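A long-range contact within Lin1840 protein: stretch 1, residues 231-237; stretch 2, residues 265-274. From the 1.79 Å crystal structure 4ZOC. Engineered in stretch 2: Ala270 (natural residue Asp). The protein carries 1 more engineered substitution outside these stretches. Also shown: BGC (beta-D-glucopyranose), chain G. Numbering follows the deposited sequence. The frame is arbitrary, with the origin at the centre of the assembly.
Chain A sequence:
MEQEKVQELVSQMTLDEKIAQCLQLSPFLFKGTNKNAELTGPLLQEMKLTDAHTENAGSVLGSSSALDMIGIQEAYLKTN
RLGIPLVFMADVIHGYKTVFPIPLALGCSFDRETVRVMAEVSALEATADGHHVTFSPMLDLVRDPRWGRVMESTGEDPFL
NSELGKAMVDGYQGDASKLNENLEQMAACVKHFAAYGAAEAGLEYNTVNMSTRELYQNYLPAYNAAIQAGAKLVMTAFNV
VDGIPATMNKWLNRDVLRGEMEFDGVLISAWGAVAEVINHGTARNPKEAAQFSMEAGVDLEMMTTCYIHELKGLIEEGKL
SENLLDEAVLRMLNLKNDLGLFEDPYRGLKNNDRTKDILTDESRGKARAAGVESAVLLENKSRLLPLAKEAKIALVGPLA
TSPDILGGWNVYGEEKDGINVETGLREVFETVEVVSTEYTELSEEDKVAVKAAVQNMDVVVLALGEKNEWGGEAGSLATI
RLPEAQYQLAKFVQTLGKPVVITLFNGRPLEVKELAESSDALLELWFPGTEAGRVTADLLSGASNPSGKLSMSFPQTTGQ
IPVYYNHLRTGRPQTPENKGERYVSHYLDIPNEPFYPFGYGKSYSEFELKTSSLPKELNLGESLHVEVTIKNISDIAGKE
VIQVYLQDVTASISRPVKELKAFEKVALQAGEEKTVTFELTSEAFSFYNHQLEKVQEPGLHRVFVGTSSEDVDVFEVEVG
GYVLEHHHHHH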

# COMPACT_ATOMS: atom_id res chain seq x y z
N ALA A 231 16.46 14.90 -22.07
CA ALA A 231 16.99 15.30 -20.73
C ALA A 231 18.45 14.90 -20.58
O ALA A 231 18.82 13.73 -20.84
CB ALA A 231 16.19 14.68 -19.59
N LYS A 232 19.30 15.83 -20.17
CA LYS A 232 20.73 15.52 -20.11
C LYS A 232 21.20 14.59 -19.05
O LYS A 232 22.14 13.83 -19.30
CB LYS A 232 21.56 16.79 -20.14
CG LYS A 232 21.51 17.48 -21.53
CD LYS A 232 22.50 16.82 -22.43
CE LYS A 232 22.56 17.30 -23.84
NZ LYS A 232 23.51 16.37 -24.55
N LEU A 233 20.63 14.66 -17.83
CA LEU A 233 21.07 13.83 -16.72
C LEU A 233 19.89 13.04 -16.13
O LEU A 233 18.74 13.41 -16.34
CB LEU A 233 21.67 14.66 -15.58
CG LEU A 233 22.98 15.43 -15.85
CD1 LEU A 233 22.74 16.75 -16.54
CD2 LEU A 233 23.72 15.62 -14.51
N VAL A 234 20.18 11.99 -15.40
CA VAL A 234 19.23 11.27 -14.58
C VAL A 234 19.80 11.17 -13.18
O VAL A 234 21.01 10.99 -13.02
CB VAL A 234 18.93 9.90 -15.17
CG1 VAL A 234 18.00 9.07 -14.26
CG2 VAL A 234 18.28 10.07 -16.51
N MET A 235 18.95 11.22 -12.16
CA MET A 235 19.40 11.08 -10.78
C MET A 235 18.79 9.81 -10.18
O MET A 235 17.62 9.50 -10.47
CB MET A 235 18.96 12.30 -9.92
CG MET A 235 19.27 12.19 -8.44
SD MET A 235 18.54 13.46 -7.42
CE MET A 235 19.42 14.90 -8.03
N THR A 236 19.57 9.06 -9.40
CA THR A 236 19.05 7.81 -8.74
C THR A 236 18.02 8.10 -7.64
O THR A 236 17.91 9.26 -7.20
CB THR A 236 20.19 7.00 -8.14
OG1 THR A 236 20.69 7.62 -6.92
CG2 THR A 236 21.28 6.73 -9.20
N ALA A 237 17.26 7.06 -7.23
CA ALA A 237 16.30 7.21 -6.14
C ALA A 237 16.86 6.63 -4.82
O ALA A 237 17.70 5.75 -4.82
CB ALA A 237 15.00 6.46 -6.52
C2 BGC G . 20.46 17.05 3.58
C3 BGC G . 20.08 15.68 2.92
C4 BGC G . 18.96 15.83 1.83
C5 BGC G . 19.42 16.96 0.88
C6 BGC G . 18.38 17.14 -0.18
C1 BGC G . 20.88 17.97 2.50
O1 BGC G . 21.33 19.23 3.05
O2 BGC G . 21.52 16.90 4.52
O3 BGC G . 19.69 14.75 3.95
O4 BGC G . 18.64 14.56 1.14
O5 BGC G . 19.78 18.17 1.62
O6 BGC G . 17.20 17.63 0.44
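Stretch 2 (265-274) GVLISAWGAV

The apolar centre of the contact has two faces. On one, Met235 CB packs against Ile268 CG2 at 3.8 Å, and Leu233 CD2 lies 3.9 Å from Val266 CG1. On the other, Val234 CG1 meets Leu267 CD1 at 3.8 Å. Val234, Val266, Leu267 and Ile268 all have chi1 near t, as does Met235; Leu233 is m. Met235 SD also lies 4.1 Å from CB of Ala270, an engineered residue that is Asp in the natural sequence.

Residues 266-268 pair in parallel with strand 233-236. The two strand axes approach to 4.7 Å, and their directions differ by 26°, with a signed crossing angle of -26°. The backbone is extended through this region and in simple register. Val234 CA is 5.0 Å from Leu267 CA, and Met235 CA is 4.7 Å from Ile268 CA. Val234 N donates to Val266 O at 3.2 Å. Ile268 N donates to Val234 O at 3.0 Å, and Thr236 N to Ile268 O at 2.8 Å. The same carbonyls also receive CA-H...O contacts, the shortest from Met235 CA to Ile268 O at 3.1 Å.

Before Leu233, Lys232 O is 4.0 Å from Val266 N and makes no direct bond to it. A water bridges the two, donating to Lys232 O at 2.8 Å and accepting from Val266 N at 3.0 Å. At the far end, Thr236 takes over with its side chain. Its OG1 accepts from Ala270 N at 3.1 Å. Beyond this, stretch 2 turns: a type II turn runs from Ala270 to Ala273, closed by Ala273 N to Ala270 O at 3.0 Å. Gly272 holds positive phi there. The CA-to-CB bond of Trp271 points away from stretch 1, and beta-D-glucopyranose lies over one face of its ring.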

# COMPACT_ATOMS: atom_id res chain seq x y z
N GLY A 265 23.95 9.79 -20.69
CA GLY A 265 24.43 10.91 -19.96
C GLY A 265 24.83 10.53 -18.53
O GLY A 265 24.97 9.35 -18.14
N VAL A 266 25.13 11.59 -17.75
CA VAL A 266 25.59 11.46 -16.40
C VAL A 266 24.42 10.89 -15.57
O VAL A 266 23.34 11.44 -15.59
CB VAL A 266 26.12 12.78 -15.85
CG1 VAL A 266 26.37 12.73 -14.33
CG2 VAL A 266 27.41 13.18 -16.62
N LEU A 267 24.67 9.78 -14.86
CA LEU A 267 23.77 9.30 -13.81
C LEU A 267 24.39 9.78 -12.47
O LEU A 267 25.56 9.40 -12.11
CB LEU A 267 23.60 7.77 -13.91
CG LEU A 267 22.70 7.11 -12.86
CD1 LEU A 267 21.26 7.64 -12.95
CD2 LEU A 267 22.75 5.63 -12.95
N ILE A 268 23.69 10.68 -11.78
CA ILE A 268 24.13 11.24 -10.48
C ILE A 268 23.31 10.61 -9.37
O ILE A 268 22.10 10.32 -9.54
CB ILE A 268 23.97 12.84 -10.49
CG1 ILE A 268 24.56 13.45 -9.19
CG2 ILE A 268 22.51 13.25 -10.70
CD1 ILE A 268 24.42 15.01 -9.10
N SER A 269 23.94 10.32 -8.26
CA SER A 269 23.24 9.86 -7.09
C SER A 269 22.40 10.91 -6.49
O SER A 269 22.74 12.09 -6.51
CB SER A 269 24.22 9.31 -6.03
OG SER A 269 24.86 10.33 -5.23
N ALA A 270 21.27 10.50 -5.90
CA ALA A 270 20.62 11.34 -4.92
C ALA A 270 21.61 11.58 -3.74
O ALA A 270 22.66 10.85 -3.61
CB ALA A 270 19.31 10.73 -4.47
N TRP A 271 21.31 12.56 -2.85
CA TRP A 271 22.24 12.94 -1.81
C TRP A 271 22.58 11.79 -0.87
O TRP A 271 21.72 11.26 -0.21
CB TRP A 271 21.74 14.11 -1.02
CG TRP A 271 22.69 14.67 0.04
CD1 TRP A 271 23.11 14.04 1.17
CD2 TRP A 271 23.26 15.97 0.08
NE1 TRP A 271 23.89 14.86 1.92
CE2 TRP A 271 23.99 16.07 1.28
CE3 TRP A 271 23.12 17.11 -0.71
CZ2 TRP A 271 24.66 17.24 1.66
CZ3 TRP A 271 23.82 18.25 -0.36
CH2 TRP A 271 24.54 18.32 0.83
N GLY A 272 23.88 11.45 -0.83
CA GLY A 272 24.38 10.39 -0.03
C GLY A 272 23.91 8.98 -0.40
O GLY A 272 24.25 8.04 0.34
N ALA A 273 23.18 8.78 -1.52
CA ALA A 273 22.53 7.52 -1.75
C ALA A 273 23.56 6.41 -2.05
O ALA A 273 23.28 5.20 -1.91
CB ALA A 273 21.59 7.65 -2.94
N VAL A 274 24.76 6.79 -2.48
CA VAL A 274 25.81 5.75 -2.64
C VAL A 274 26.18 5.14 -1.27
O VAL A 274 26.15 3.92 -1.12
CB VAL A 274 27.06 6.31 -3.36
CG1 VAL A 274 28.14 5.25 -3.33
CG2 VAL A 274 26.74 6.73 -4.82
O HOH W 1 24.92 14.27 -18.97